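Local atomic coordinates of putative peptidase (Parabacteroides merdae, PDB entry 4L8K), a protein that probably hydrolyses peptide bonds as a member of peptidase family S41, in the ClpP/crotonase clan. Residues L42-K45 and D46-Q50; R114-D117 and D118-Y122; S130-E134 and N135-Y139; V288-G292 and E293-K297. All blocks are in the same frame, centred on the assembly; numbering follows the deposited sequence. Where two conformers were deposited one is given.

Contact 1. Residues L42-K45 and D46-Q50; sequences LLVK and DTMNQ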
loop_
_atom_site.group_PDB
_atom_site.type_symbol
_atom_site.label_atom_id
_atom_site.label_comp_id
_atom_site.label_asym_id
_atom_site.label_seq_id
_atom_site.Cartn_x
_atom_site.Cartn_y
_atom_site.Cartn_z
ATOM N N LEU A 42 3.727 7.730 -34.728
ATOM C CA LEU A 42 2.850 8.255 -35.782
ATOM C C LEU A 42 1.907 9.326 -35.264
ATOM O O LEU A 42 1.365 10.101 -36.059
ATOM C CB LEU A 42 2.020 7.123 -36.424
ATOM C CG LEU A 42 2.788 5.943 -37.049
ATOM C CD1 LEU A 42 1.865 4.766 -37.302
ATOM C CD2 LEU A 42 3.497 6.346 -38.327
ATOM N N LEU A 43 1.708 9.379 -33.944
ATOM C CA LEU A 43 0.782 10.319 -33.326
ATOM C C LEU A 43 1.450 11.624 -32.869
ATOM O O LEU A 43 0.836 12.686 -33.000
ATOM C CB LEU A 43 0.048 9.651 -32.140
ATOM C CG LEU A 43 -0.869 8.461 -32.500
ATOM C CD1 LEU A 43 -1.328 7.729 -31.283
ATOM C CD2 LEU A 43 -2.081 8.911 -33.227
ATOM N N VAL A 44 2.685 11.559 -32.350
ATOM C CA VAL A 44 3.373 12.756 -31.868
ATOM C C VAL A 44 3.934 13.562 -33.059
ATOM O O VAL A 44 4.691 13.033 -33.868
ATOM C CB VAL A 44 4.460 12.424 -30.818
ATOM C CG1 VAL A 44 5.110 13.694 -30.287
ATOM C CG2 VAL A 44 3.892 11.577 -29.671
ATOM N N LYS A 45 3.525 14.841 -33.170
ATOM C CA LYS A 45 3.986 15.777 -34.206
ATOM C C LYS A 45 4.575 17.014 -33.552
ATOM O O LYS A 45 4.035 17.468 -32.552
ATOM C CB LYS A 45 2.838 16.196 -35.167
ATOM C CG LYS A 45 1.914 15.075 -35.640
ATOM C CD LYS A 45 2.515 14.313 -36.816
ATOM C CE LYS A 45 1.631 13.214 -37.334
ATOM N NZ LYS A 45 2.406 12.198 -38.098
ATOM N N ASP A 46 5.623 17.609 -34.147
ATOM C CA ASP A 46 6.253 18.811 -33.590
ATOM C C ASP A 46 5.344 20.063 -33.654
ATOM O O ASP A 46 5.671 21.075 -33.026
ATOM C CB ASP A 46 7.607 19.079 -34.267
ATOM C CG ASP A 46 8.756 18.286 -33.649
ATOM O OD1 ASP A 46 8.575 17.734 -32.536
ATOM O OD2 ASP A 46 9.846 18.235 -34.266
ATOM N N THR A 47 4.178 19.972 -34.330
ATOM C CA THR A 47 3.203 21.065 -34.413
ATOM C C THR A 47 2.264 21.066 -33.207
ATOM O O THR A 47 1.497 22.011 -33.027
ATOM C CB THR A 47 2.415 20.986 -35.720
ATOM O OG1 THR A 47 1.818 19.684 -35.807
ATOM C CG2 THR A 47 3.292 21.271 -36.940
HETATM N N MSE A 48 2.311 20.009 -32.379
HETATM C CA MSE A 48 1.481 19.921 -31.172
HETATM C C MSE A 48 1.863 20.981 -30.176
HETATM O O MSE A 48 3.059 21.277 -30.047
HETATM C CB MSE A 48 1.653 18.565 -30.484
HETATM C CG MSE A 48 0.981 17.433 -31.201
HETATM SE SE MSE A 48 1.375 15.806 -30.246
HETATM C CE MSE A 48 -0.272 14.951 -30.630
ATOM N N ASN A 49 0.874 21.508 -29.438
ATOM C CA ASN A 49 1.138 22.438 -28.342
ATOM C C ASN A 49 1.416 21.575 -27.080
ATOM O O ASN A 49 1.267 20.343 -27.149
ATOM C CB ASN A 49 -0.013 23.437 -28.163
ATOM C CG ASN A 49 -1.331 22.862 -27.691
ATOM O OD1 ASN A 49 -1.400 21.914 -26.917
ATOM N ND2 ASN A 49 -2.420 23.482 -28.090
ATOM N N GLN A 50 1.823 22.193 -25.961
ATOM C CA GLN A 50 2.190 21.454 -24.731
ATOM C C GLN A 50 1.033 20.627 -24.125
ATOM O O GLN A 50 1.296 19.619 -23.473
ATOM C CB GLN A 50 2.754 22.406 -23.660
ATOM C CG GLN A 50 1.726 23.396 -23.092
ATOM C CD GLN A 50 2.396 24.500 -22.329
ATOM O OE1 GLN A 50 3.257 24.275 -21.482
ATOM N NE2 GLN A 50 2.034 25.725 -22.626
#

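Contact 2. Residues R114-D117 and D118-Y122; sequences RLAD and DQIGY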
loop_
_atom_site.group_PDB
_atom_site.type_symbol
_atom_site.label_atom_id
_atom_site.label_comp_id
_atom_site.label_asym_id
_atom_site.label_seq_id
_atom_site.Cartn_x
_atom_site.Cartn_y
_atom_site.Cartn_z
ATOM N N ARG A 114 -10.976 1.139 22.748
ATOM C CA ARG A 114 -11.441 -0.216 23.056
ATOM C C ARG A 114 -12.894 -0.372 22.580
ATOM O O ARG A 114 -13.735 0.509 22.811
ATOM C CB ARG A 114 -11.324 -0.547 24.554
ATOM C CG ARG A 114 -9.893 -0.675 25.007
ATOM C CD ARG A 114 -9.762 -1.216 26.419
ATOM N NE ARG A 114 -10.560 -0.479 27.400
ATOM C CZ ARG A 114 -10.075 0.035 28.529
ATOM N NH1 ARG A 114 -8.781 -0.063 28.810
ATOM N NH2 ARG A 114 -10.882 0.635 29.387
ATOM N N LEU A 115 -13.173 -1.496 21.922
ATOM C CA LEU A 115 -14.507 -1.840 21.450
ATOM C C LEU A 115 -14.988 -3.159 22.102
ATOM O O LEU A 115 -14.197 -3.859 22.742
ATOM C CB LEU A 115 -14.500 -1.980 19.895
ATOM C CG LEU A 115 -13.965 -0.803 19.041
ATOM C CD1 LEU A 115 -13.969 -1.191 17.563
ATOM C CD2 LEU A 115 -14.790 0.469 19.281
ATOM N N ALA A 116 -16.285 -3.496 21.904
ATOM C CA ALA A 116 -16.948 -4.724 22.332
ATOM C C ALA A 116 -16.710 -5.044 23.840
ATOM O O ALA A 116 -16.049 -6.042 24.198
ATOM C CB ALA A 116 -16.476 -5.882 21.456
ATOM N N ASP A 117 -17.271 -4.199 24.714
ATOM C CA ASP A 117 -17.184 -4.307 26.182
ATOM C C ASP A 117 -15.712 -4.459 26.641
ATOM O O ASP A 117 -15.376 -5.301 27.484
ATOM C CB ASP A 117 -18.092 -5.442 26.731
ATOM C CG ASP A 117 -18.412 -5.390 28.231
ATOM O OD1 ASP A 117 -18.343 -4.285 28.828
ATOM O OD2 ASP A 117 -18.762 -6.446 28.800
ATOM N N ASP A 118 -14.834 -3.624 26.039
ATOM C CA ASP A 118 -13.399 -3.495 26.314
ATOM C C ASP A 118 -12.584 -4.779 26.025
ATOM O O ASP A 118 -11.450 -4.891 26.496
ATOM C CB ASP A 118 -13.186 -3.044 27.779
ATOM C CG ASP A 118 -13.827 -1.700 28.084
ATOM O OD1 ASP A 118 -13.481 -0.709 27.402
ATOM O OD2 ASP A 118 -14.696 -1.646 28.984
ATOM N N GLN A 119 -13.121 -5.706 25.198
ATOM C CA GLN A 119 -12.436 -6.961 24.845
ATOM C C GLN A 119 -11.533 -6.802 23.652
ATOM O O GLN A 119 -10.634 -7.635 23.468
ATOM C CB GLN A 119 -13.439 -8.088 24.528
ATOM C CG GLN A 119 -14.320 -8.533 25.717
ATOM C CD GLN A 119 -15.413 -9.505 25.303
ATOM O OE1 GLN A 119 -15.331 -10.725 25.523
ATOM N NE2 GLN A 119 -16.438 -8.994 24.643
ATOM N N ILE A 120 -11.801 -5.768 22.803
ATOM C CA ILE A 120 -11.055 -5.579 21.555
ATOM C C ILE A 120 -10.444 -4.183 21.467
ATOM O O ILE A 120 -11.134 -3.180 21.658
ATOM C CB ILE A 120 -12.028 -5.865 20.360
ATOM C CG1 ILE A 120 -12.282 -7.405 20.266
ATOM C CG2 ILE A 120 -11.489 -5.291 19.006
ATOM C CD1 ILE A 120 -13.374 -7.787 19.403
ATOM N N GLY A 121 -9.146 -4.144 21.190
ATOM C CA GLY A 121 -8.412 -2.911 20.953
ATOM C C GLY A 121 -8.517 -2.519 19.487
ATOM O O GLY A 121 -8.271 -3.337 18.605
ATOM N N TYR A 122 -8.944 -1.298 19.191
ATOM C CA TYR A 122 -9.045 -0.841 17.792
ATOM C C TYR A 122 -8.066 0.324 17.566
ATOM O O TYR A 122 -8.038 1.274 18.337
ATOM C CB TYR A 122 -10.495 -0.474 17.408
ATOM C CG TYR A 122 -10.621 0.195 16.043
ATOM C CD1 TYR A 122 -10.655 -0.560 14.869
ATOM C CD2 TYR A 122 -10.641 1.585 15.923
ATOM C CE1 TYR A 122 -10.727 0.049 13.616
ATOM C CE2 TYR A 122 -10.674 2.203 14.669
ATOM C CZ TYR A 122 -10.736 1.434 13.522
ATOM O OH TYR A 122 -10.798 2.060 12.297
HETATM O O HOH W 1 -15.509 -1.220 24.708
HETATM O O HOH W 2 -16.083 -3.518 30.328
#

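Contact 3. Residues S130-E134 and N135-Y139; sequences SGVGE and NNLDY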
loop_
_atom_site.group_PDB
_atom_site.type_symbol
_atom_site.label_atom_id
_atom_site.label_comp_id
_atom_site.label_asym_id
_atom_site.label_seq_id
_atom_site.Cartn_x
_atom_site.Cartn_y
_atom_site.Cartn_z
ATOM N N SER A 130 2.566 10.373 9.319
ATOM C CA SER A 130 2.278 10.837 10.668
ATOM C C SER A 130 2.971 9.871 11.619
ATOM O O SER A 130 2.574 8.714 11.729
ATOM C CB SER A 130 0.770 10.912 10.897
ATOM O OG SER A 130 0.473 11.855 11.912
ATOM N N GLY A 131 4.052 10.339 12.223
ATOM C CA GLY A 131 4.902 9.576 13.124
ATOM C C GLY A 131 4.291 8.948 14.356
ATOM O O GLY A 131 3.347 9.473 14.963
ATOM N N VAL A 132 4.889 7.822 14.749
ATOM C CA VAL A 132 4.504 7.063 15.936
ATOM C C VAL A 132 5.803 6.806 16.690
ATOM O O VAL A 132 6.744 6.284 16.113
ATOM C CB VAL A 132 3.675 5.772 15.573
ATOM C CG1 VAL A 132 3.647 4.772 16.689
ATOM C CG2 VAL A 132 2.251 6.125 15.191
ATOM N N GLY A 133 5.873 7.243 17.940
ATOM C CA GLY A 133 7.041 7.016 18.792
ATOM C C GLY A 133 6.934 5.704 19.549
ATOM O O GLY A 133 5.882 5.053 19.520
ATOM N N GLU A 134 8.031 5.295 20.205
ATOM C CA GLU A 134 8.112 4.058 20.987
ATOM C C GLU A 134 7.173 4.103 22.198
ATOM O O GLU A 134 6.561 3.088 22.526
ATOM C CB GLU A 134 9.560 3.764 21.458
ATOM C CG GLU A 134 10.604 3.670 20.352
ATOM C CD GLU A 134 10.556 2.490 19.392
ATOM O OE1 GLU A 134 9.619 1.654 19.462
ATOM O OE2 GLU A 134 11.470 2.417 18.541
ATOM N N ASN A 135 7.053 5.286 22.849
ATOM C CA ASN A 135 6.167 5.490 24.004
ATOM C C ASN A 135 4.712 5.444 23.553
ATOM O O ASN A 135 3.919 4.772 24.196
ATOM C CB ASN A 135 6.492 6.793 24.750
ATOM C CG ASN A 135 7.825 6.783 25.465
ATOM O OD1 ASN A 135 8.358 5.763 25.854
ATOM N ND2 ASN A 135 8.387 7.929 25.689
ATOM N N ASN A 136 4.382 6.073 22.409
ATOM C CA ASN A 136 3.040 6.023 21.807
ATOM C C ASN A 136 2.547 4.579 21.702
ATOM O O ASN A 136 1.432 4.256 22.145
ATOM C CB ASN A 136 3.046 6.642 20.393
ATOM C CG ASN A 136 3.244 8.109 20.301
ATOM O OD1 ASN A 136 3.748 8.587 19.284
ATOM N ND2 ASN A 136 2.792 8.873 21.314
ATOM N N LEU A 137 3.410 3.700 21.130
ATOM C CA LEU A 137 3.106 2.282 20.958
ATOM C C LEU A 137 2.954 1.576 22.305
ATOM O O LEU A 137 1.971 0.863 22.484
ATOM C CB LEU A 137 4.165 1.578 20.080
ATOM C CG LEU A 137 4.101 1.914 18.590
ATOM C CD1 LEU A 137 5.446 1.651 17.905
ATOM C CD2 LEU A 137 2.921 1.201 17.879
ATOM N N ASP A 138 3.885 1.802 23.257
ATOM C CA ASP A 138 3.815 1.189 24.589
ATOM C C ASP A 138 2.530 1.566 25.332
ATOM O O ASP A 138 1.921 0.697 25.958
ATOM C CB ASP A 138 5.035 1.572 25.442
ATOM C CG ASP A 138 6.312 0.823 25.094
ATOM O OD1 ASP A 138 6.256 -0.080 24.227
ATOM O OD2 ASP A 138 7.367 1.148 25.682
ATOM N N TYR A 139 2.105 2.839 25.233
ATOM C CA TYR A 139 0.887 3.345 25.879
ATOM C C TYR A 139 -0.390 2.770 25.256
ATOM O O TYR A 139 -1.329 2.436 25.988
ATOM C CB TYR A 139 0.852 4.874 25.866
ATOM C CG TYR A 139 1.613 5.447 27.042
ATOM C CD1 TYR A 139 1.130 5.310 28.345
ATOM C CD2 TYR A 139 2.834 6.089 26.865
ATOM C CE1 TYR A 139 1.851 5.784 29.441
ATOM C CE2 TYR A 139 3.553 6.591 27.955
ATOM C CZ TYR A 139 3.054 6.436 29.238
ATOM O OH TYR A 139 3.723 6.941 30.315
#

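Contact 4. Residues V288-G292 and E293-K297; sequences VAITG and EDIMK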
loop_
_atom_site.group_PDB
_atom_site.type_symbol
_atom_site.label_atom_id
_atom_site.label_comp_id
_atom_site.label_asym_id
_atom_site.label_seq_id
_atom_site.Cartn_x
_atom_site.Cartn_y
_atom_site.Cartn_z
ATOM N N VAL A 288 -13.600 -9.150 2.778
ATOM C CA VAL A 288 -14.794 -8.559 3.389
ATOM C C VAL A 288 -14.985 -7.189 2.738
ATOM O O VAL A 288 -14.033 -6.417 2.641
ATOM C CB VAL A 288 -14.790 -8.475 4.963
ATOM C CG1 VAL A 288 -16.143 -7.996 5.488
ATOM C CG2 VAL A 288 -14.442 -9.809 5.617
ATOM N N ALA A 289 -16.206 -6.898 2.288
ATOM C CA ALA A 289 -16.576 -5.626 1.669
ATOM C C ALA A 289 -17.656 -4.949 2.486
ATOM O O ALA A 289 -18.570 -5.635 2.955
ATOM C CB ALA A 289 -17.080 -5.849 0.222
ATOM N N ILE A 290 -17.590 -3.606 2.631
ATOM C CA ILE A 290 -18.661 -2.852 3.307
ATOM C C ILE A 290 -19.938 -2.977 2.434
ATOM O O ILE A 290 -19.890 -2.769 1.225
ATOM C CB ILE A 290 -18.280 -1.382 3.632
ATOM C CG1 ILE A 290 -17.092 -1.351 4.641
ATOM C CG2 ILE A 290 -19.506 -0.599 4.203
ATOM C CD1 ILE A 290 -16.637 0.053 5.024
ATOM N N THR A 291 -21.042 -3.412 3.052
ATOM C CA THR A 291 -22.291 -3.611 2.331
ATOM C C THR A 291 -23.160 -2.374 2.391
ATOM O O THR A 291 -23.061 -1.587 3.335
ATOM C CB THR A 291 -23.030 -4.831 2.857
ATOM O OG1 THR A 291 -23.432 -4.571 4.194
ATOM C CG2 THR A 291 -22.185 -6.086 2.783
ATOM N N GLY A 292 -24.010 -2.234 1.389
ATOM C CA GLY A 292 -24.967 -1.133 1.281
ATOM C C GLY A 292 -25.937 -1.073 2.456
ATOM O O GLY A 292 -26.245 0.022 2.935
ATOM N N GLU A 293 -26.367 -2.245 2.988
ATOM C CA GLU A 293 -27.276 -2.294 4.125
ATOM C C GLU A 293 -26.543 -2.004 5.448
ATOM O O GLU A 293 -27.178 -1.528 6.383
ATOM C CB GLU A 293 -28.059 -3.628 4.193
ATOM C CG GLU A 293 -27.228 -4.895 4.384
ATOM C CD GLU A 293 -26.612 -5.515 3.140
ATOM O OE1 GLU A 293 -26.679 -4.909 2.042
ATOM O OE2 GLU A 293 -26.062 -6.630 3.273
ATOM N N ASP A 294 -25.236 -2.272 5.542
ATOM C CA ASP A 294 -24.519 -1.935 6.773
ATOM C C ASP A 294 -24.320 -0.420 6.899
ATOM O O ASP A 294 -24.361 0.091 8.022
ATOM C CB ASP A 294 -23.177 -2.672 6.900
ATOM C CG ASP A 294 -23.322 -4.013 7.596
ATOM O OD1 ASP A 294 -24.321 -4.194 8.343
ATOM O OD2 ASP A 294 -22.397 -4.838 7.485
ATOM N N ILE A 295 -24.118 0.290 5.756
ATOM C CA ILE A 295 -23.956 1.746 5.688
ATOM C C ILE A 295 -25.229 2.376 6.232
ATOM O O ILE A 295 -25.161 3.294 7.061
ATOM C CB ILE A 295 -23.648 2.203 4.227
ATOM C CG1 ILE A 295 -22.189 1.872 3.847
ATOM C CG2 ILE A 295 -23.979 3.706 3.994
ATOM C CD1 ILE A 295 -21.879 1.898 2.316
HETATM N N MSE A 296 -26.389 1.832 5.782
HETATM C CA MSE A 296 -27.720 2.271 6.202
HETATM C C MSE A 296 -27.961 2.034 7.701
HETATM O O MSE A 296 -28.808 2.688 8.304
HETATM C CB MSE A 296 -28.778 1.549 5.377
HETATM C CG MSE A 296 -28.773 1.983 3.937
HETATM SE SE MSE A 296 -30.145 1.129 2.965
HETATM C CE MSE A 296 -30.213 2.375 1.460
ATOM N N LYS A 297 -27.219 1.097 8.308
ATOM C CA LYS A 297 -27.332 0.803 9.743
ATOM C C LYS A 297 -26.207 1.505 10.527
ATOM O O LYS A 297 -26.113 1.323 11.732
ATOM C CB LYS A 297 -27.301 -0.707 10.006
ATOM C CG LYS A 297 -28.515 -1.464 9.478
ATOM C CD LYS A 297 -28.325 -2.951 9.669
ATOM C CE LYS A 297 -28.958 -3.739 8.547
ATOM N NZ LYS A 297 -28.369 -5.093 8.421
HETATM O O HOH W 3 -24.643 -6.957 5.392
#

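Contact 1. Residues L42-K45 and D46-Q50
Leu-43 meets Met-48 through its backbone. The methyl CE of Met-48, deposited as selenomethionine, stands 3.5 Å from Leu-43 O. At Val-44 the contact turns apolar. The selenium of Met-48 lies 4.0 Å from Val-44 CA, and the branch Val-44 CG1 stays close to it. Met-48 reaches this far back because its chain is straight at chi2 (177°) and bends only at chi3. Lys-45 opens a type I beta turn that ends at Met-48. Met-48 N gives a nearly straight hydrogen bond of 3.1 Å to Lys-45 O (164° at the hydrogen). CB and CG of Met-48 also rest against that oxygen. Lys-45 CB is 3.7 Å from Thr-47 OG1, alongside the turn. Beyond CB the lysine chain folds back at chi2 (-82°). Its NZ can then give a 3.1 Å hydrogen bond to Leu-42 O, meeting that carbonyl from above its plane. The last turn of the helix is thus tied to the loop that follows. Asp-46 OD1 takes a hydrogen bond from Arg-9 N, at the start of helix 8-22. Asn-49 OD1 caps the next helix by accepting from Glu-52 N. The whole turn links helix 33-43 to helix 50-61, with buried Val-44 set between Pro-8 and Phe-12 of helix 8-22 and Leu-53 and Ile-56 of helix 50-61.

Contact 2. Residues R114-D117 and D118-Y122
A beta hairpin with a type I' turn from Ala-116 to Gln-119 brings Leu-115 back against Ile-120. These two form an antiparallel hydrogen-bonded pair. Leu-115 N gives a 2.7 Å bond to Ile-120 O, and Ile-120 N returns one to Leu-115 O. Ala-116 O accepts twice, from Gln-119 N at 3.1 Å and from Gln-119 NE2 at 3.0 Å. The two donors come from opposite faces of the carbonyl plane, and the bond from NE2 lies in the plane of its own amide. This holds the glutamine side chain against the turn. Gln-119 and Ile-120 both face Leu-115, a classic beta bulge next to the turn. The hairpin joins strands 110-115 and 120-125 of the mixed sheet, and strand 149-153 follows on. Arg-114 and Asp-118 form a salt bridge, NE to OD1 at 2.9 Å. OD1 sits at the guanidinium edge, while NE comes from above the carboxylate plane, the two planes being 89° apart. Arg-114 has a second partner: NH1 gives a hydrogen bond to His-143 O. Water 1 accepts from Asp-118 N at 2.8 Å. Water 2 lies between the carboxylates of Asp-117 and Asp-118, whose like charges it probably eases. Leu-115 CD1 packs 3.6 Å from Tyr-122 CB, the two side chains pointing the same way. Ala-116 CB touches Ile-120 CD1, and Ile-120 continues onto Ile-307 and Leu-310 of helix 301-311.

Contact 3. Residues S130-E134 and N135-Y139
Asn-136 and Gly-133 make the polar side-chain contact. Asn-136 OD1 accepts from Gly-133 N at 2.9 Å, and the bond is nearly straight (171° at the hydrogen). The donor is tilted 32° from the plane of the amide carbonyl. With CG beside its own backbone N (chi1 -69°), the asparagine amide turns back toward the start of the helix. Its CB also rests 3.4 Å from Gly-133 O. A leucine in its place would remove the acceptor, and Gly-133 N would probably be left without its mate and the loop before the helix less firmly fixed.

Backbone bonds open the helix. Leu-137 N gives to Gly-133 O at 3.2 Å, and Asp-138 N gives to Glu-134 O at 3.1 Å.

The apolar part is one pair. Val-132 CG1 meets Leu-137 CG at 3.5 Å, tighter than usual for two carbons, and the side chains cross at about a right angle. Met-110 of strand 110-115 touches Val-132, Asn-136 and Leu-137.

The acidic side chains are paired with arginines outside the contact. Glu-134 OE1 and Asp-138 OD1 both form salt bridges with Arg-171, and Asp-138 OD2 forms another with Arg-206. Glu-134, in the first turn, would probably also be stabilised by the helix dipole.

Gly-133 is the N-cap of helix 134-143. The bond from Asn-136 is one half of a capping box, the glycine having no side chain to return the other. Val-132, just before the cap, and Leu-137, four residues after it, form a hydrophobic staple.

Contact 4. Residues V288-G292 and E293-K297
Thr-291 meets Glu-293 and Asp-294 as the N-cap of helix 292-296. Its CB is 3.5 Å from Glu-293 OE2. The methyl CG2 lies a little farther from the same oxygen, at 3.9 Å. OG1 does the capping. It stands between the backbone N and the carbonyl carbon (chi1 66°) and accepts from Asp-294 N at 3.2 Å, with 143° at the hydrogen. The same hydroxyl oxygen touches Asp-294 CB at 3.3 Å. It also shares water 3 with Glu-293, 2.9 Å from OG1 and 2.6 Å from Glu-293 OE2. A valine here would take away this oxygen, and Asp-294 N would probably keep just its weak bond to Thr-291 O, while water 3 lost an anchor.

Thr-291 O takes the first helical bond, from Ile-295 N at 3.2 Å. Ile-290 CG2 packs across Ile-295 CG1 at 3.7 Å, a hydrophobic staple around the cap. Asp-294 is held from outside by Arg-299 and Thr-301, and Thr-301 OG1 also receives Thr-291 N.

The chemistry is that of a helix start. A hydroxyl takes up an early N-H, and two carboxylates lie where the helix dipole would probably stabilise their negative charge.

Overall arrangement
All four contacts are local and follow one another along the chain; none nests in or crosses another. Contact 1 comes first and closes the turn between helix 33-43 and helix 50-61, at one end of the molecule. Its centre is about 60 Å from that of contact 2, on the other side of the chain's centre. Contact 2 closes the hairpin of strands 110-115 and 120-125. Contact 3 then leads from strand 120-125 into helix 134-143, its nearest atoms about 8 Å from contact 2. Contact 4 starts helix 292-296 just after strand 286-287, the outermost strand at the far end of the same mixed sheet. Contacts 3 and 4 both cap helix starts.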